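Local coordinates for protein archease (Thermotoga maritima, PDB 1J5U) that probably activates the tRNA-splicing ligase RtcB by promoting its guanylylation, may also act as a chaperone, and binds calcium, at residues E34-A39 with N74-E79. Residues are numbered along the deposited sequence; the frame is centred on the assembly and turned at random.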
loop_
_atom_site.group_PDB
_atom_site.type_symbol
_atom_site.label_atom_id
_atom_site.label_comp_id
_atom_site.label_asym_id
_atom_site.label_seq_id
_atom_site.Cartn_x
_atom_site.Cartn_y
_atom_site.Cartn_z
ATOM N N GLU A 34 10.764 5.500 0.608
ATOM C CA GLU A 34 10.010 6.265 -0.386
ATOM C C GLU A 34 9.052 5.360 -1.176
ATOM O O GLU A 34 8.019 5.820 -1.637
ATOM C CB GLU A 34 10.947 7.021 -1.338
ATOM C CG GLU A 34 11.692 8.159 -0.654
ATOM C CD GLU A 34 12.393 9.083 -1.646
ATOM O OE1 GLU A 34 12.502 8.749 -2.849
ATOM O OE2 GLU A 34 12.848 10.146 -1.210
ATOM N N LEU A 35 9.398 4.088 -1.337
ATOM C CA LEU A 35 8.479 3.183 -2.009
ATOM C C LEU A 35 7.262 2.998 -1.113
ATOM O O LEU A 35 6.141 2.907 -1.603
ATOM C CB LEU A 35 9.128 1.833 -2.297
ATOM C CG LEU A 35 10.314 1.930 -3.269
ATOM C CD1 LEU A 35 10.759 0.543 -3.619
ATOM C CD2 LEU A 35 9.895 2.686 -4.552
ATOM N N LEU A 36 7.477 2.932 0.205
ATOM C CA LEU A 36 6.339 2.792 1.124
ATOM C C LEU A 36 5.503 4.075 1.110
ATOM O O LEU A 36 4.287 4.016 1.256
ATOM C CB LEU A 36 6.799 2.491 2.560
ATOM C CG LEU A 36 7.183 1.023 2.840
ATOM C CD1 LEU A 36 7.828 0.918 4.221
ATOM C CD2 LEU A 36 5.941 0.137 2.765
ATOM N N GLU A 37 6.148 5.230 0.953
ATOM C CA GLU A 37 5.418 6.497 0.899
ATOM C C GLU A 37 4.524 6.441 -0.357
ATOM O O GLU A 37 3.383 6.892 -0.335
ATOM C CB GLU A 37 6.387 7.692 0.780
ATOM C CG GLU A 37 7.140 8.060 2.094
ATOM C CD GLU A 37 8.374 8.949 1.855
ATOM O OE1 GLU A 37 8.307 9.839 1.000
ATOM O OE2 GLU A 37 9.417 8.765 2.518
ATOM N N GLU A 38 5.061 5.899 -1.453
ATOM C CA GLU A 38 4.270 5.787 -2.679
ATOM C C GLU A 38 3.123 4.755 -2.530
ATOM O O GLU A 38 2.037 4.935 -3.080
ATOM C CB GLU A 38 5.185 5.448 -3.856
ATOM C CG GLU A 38 5.977 6.681 -4.365
ATOM C CD GLU A 38 5.062 7.851 -4.701
ATOM O OE1 GLU A 38 3.913 7.593 -5.111
ATOM O OE2 GLU A 38 5.480 9.029 -4.565
ATOM N N ALA A 39 3.354 3.677 -1.782
ATOM C CA ALA A 39 2.280 2.686 -1.551
ATOM C C ALA A 39 1.185 3.413 -0.771
ATOM O O ALA A 39 -0.013 3.252 -1.035
ATOM C CB ALA A 39 2.804 1.480 -0.736
ATOM N N ASN A 74 0.076 -4.486 3.628
ATOM C CA ASN A 74 -1.157 -5.192 3.942
ATOM C C ASN A 74 -1.626 -4.897 5.343
ATOM O O ASN A 74 -2.816 -4.953 5.617
ATOM C CB ASN A 74 -1.023 -6.693 3.691
ATOM C CG ASN A 74 -1.226 -7.032 2.216
ATOM O OD1 ASN A 74 -2.190 -6.572 1.610
ATOM N ND2 ASN A 74 -0.326 -7.809 1.642
ATOM N N ASP A 75 -0.700 -4.561 6.231
ATOM C CA ASP A 75 -1.132 -4.221 7.570
ATOM C C ASP A 75 -1.834 -2.866 7.501
ATOM O O ASP A 75 -2.808 -2.645 8.198
ATOM C CB ASP A 75 0.030 -4.155 8.559
ATOM C CG ASP A 75 -0.472 -3.969 9.977
ATOM O OD1 ASP A 75 -0.304 -2.885 10.559
ATOM O OD2 ASP A 75 -1.098 -4.910 10.474
ATOM N N TRP A 76 -1.361 -1.973 6.628
ATOM C CA TRP A 76 -1.999 -0.672 6.456
ATOM C C TRP A 76 -3.434 -0.842 5.942
ATOM O O TRP A 76 -4.321 -0.081 6.302
ATOM C CB TRP A 76 -1.253 0.202 5.446
ATOM C CG TRP A 76 0.102 0.674 5.880
ATOM C CD1 TRP A 76 0.674 0.534 7.123
ATOM C CD2 TRP A 76 1.067 1.341 5.063
ATOM N NE1 TRP A 76 1.937 1.070 7.121
ATOM C CE2 TRP A 76 2.204 1.576 5.870
ATOM C CE3 TRP A 76 1.080 1.772 3.718
ATOM C CZ2 TRP A 76 3.353 2.224 5.381
ATOM C CZ3 TRP A 76 2.229 2.425 3.232
ATOM C CH2 TRP A 76 3.346 2.639 4.066
ATOM N N ILE A 77 -3.635 -1.812 5.057
ATOM C CA ILE A 77 -4.964 -2.098 4.515
ATOM C C ILE A 77 -5.873 -2.607 5.660
ATOM O O ILE A 77 -7.053 -2.289 5.707
ATOM C CB ILE A 77 -4.866 -3.140 3.376
ATOM C CG1 ILE A 77 -4.269 -2.448 2.129
ATOM C CG2 ILE A 77 -6.255 -3.748 3.079
ATOM C CD1 ILE A 77 -3.633 -3.391 1.090
ATOM N N LEU A 78 -5.306 -3.375 6.582
ATOM C CA LEU A 78 -6.066 -3.888 7.725
ATOM C C LEU A 78 -6.461 -2.676 8.561
ATOM O O LEU A 78 -7.618 -2.539 8.955
ATOM C CB LEU A 78 -5.222 -4.864 8.563
ATOM C CG LEU A 78 -5.839 -5.431 9.863
ATOM C CD1 LEU A 78 -7.178 -6.166 9.578
ATOM C CD2 LEU A 78 -4.844 -6.391 10.503
ATOM N N GLU A 79 -5.507 -1.782 8.813
ATOM C CA GLU A 79 -5.807 -0.583 9.587
ATOM C C GLU A 79 -6.873 0.252 8.898
ATOM O O GLU A 79 -7.754 0.850 9.564
ATOM C CB GLU A 79 -4.538 0.263 9.801
ATOM C CG GLU A 79 -3.593 -0.309 10.862
ATOM C CD GLU A 79 -4.239 -0.342 12.241
ATOM O OE1 GLU A 79 -5.081 0.542 12.519
ATOM O OE2 GLU A 79 -3.892 -1.242 13.039
#
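Trp76 reaches from helix 66-81 to Leu36 and Ala39 of helix 32-47, bridging helices whose closest CA atoms, those of Ala39 and Trp76, are 9.7 Å apart. Ahead of it on its helix, Asn74 and Asp75 turn to other neighbours; Asp75 OD1 forms a salt bridge with Lys58 NZ and a hydrogen bond with Tyr60 OH. At Trp76, CG stands anti to the carbonyl carbon (chi1 -68°), and chi2 of -8° brings CD1 round toward CA, which sends the six-membered ring outward, away from its own helix. The far rim of that ring meets Leu36 O, which lies at the edge, near the ring plane, 3.3 Å from CZ3; the aromatic C-H groups there probably offer the carbonyl a weak electrostatic attraction. CH2 also touches the leucine side chain, with Leu36 CB at 3.8 Å and the CD2 branch equally near. Ala39 CB approaches CZ3 obliquely at 4.1 Å. The contact is part of the buried interface between the two helices of this archease domain, whose family belongs to the SHS2 clan. Trp76 also packs on strands 84-92 and 95-105 of the four-stranded sheet and meets Tyr60 edge-to-face. With an alanine here, a gap would probably open between the helices, leaving Leu36 and Tyr60 without their aromatic partner. One turn on, Glu79 sits beyond the contact and forms salt bridges with Lys56 and Lys58.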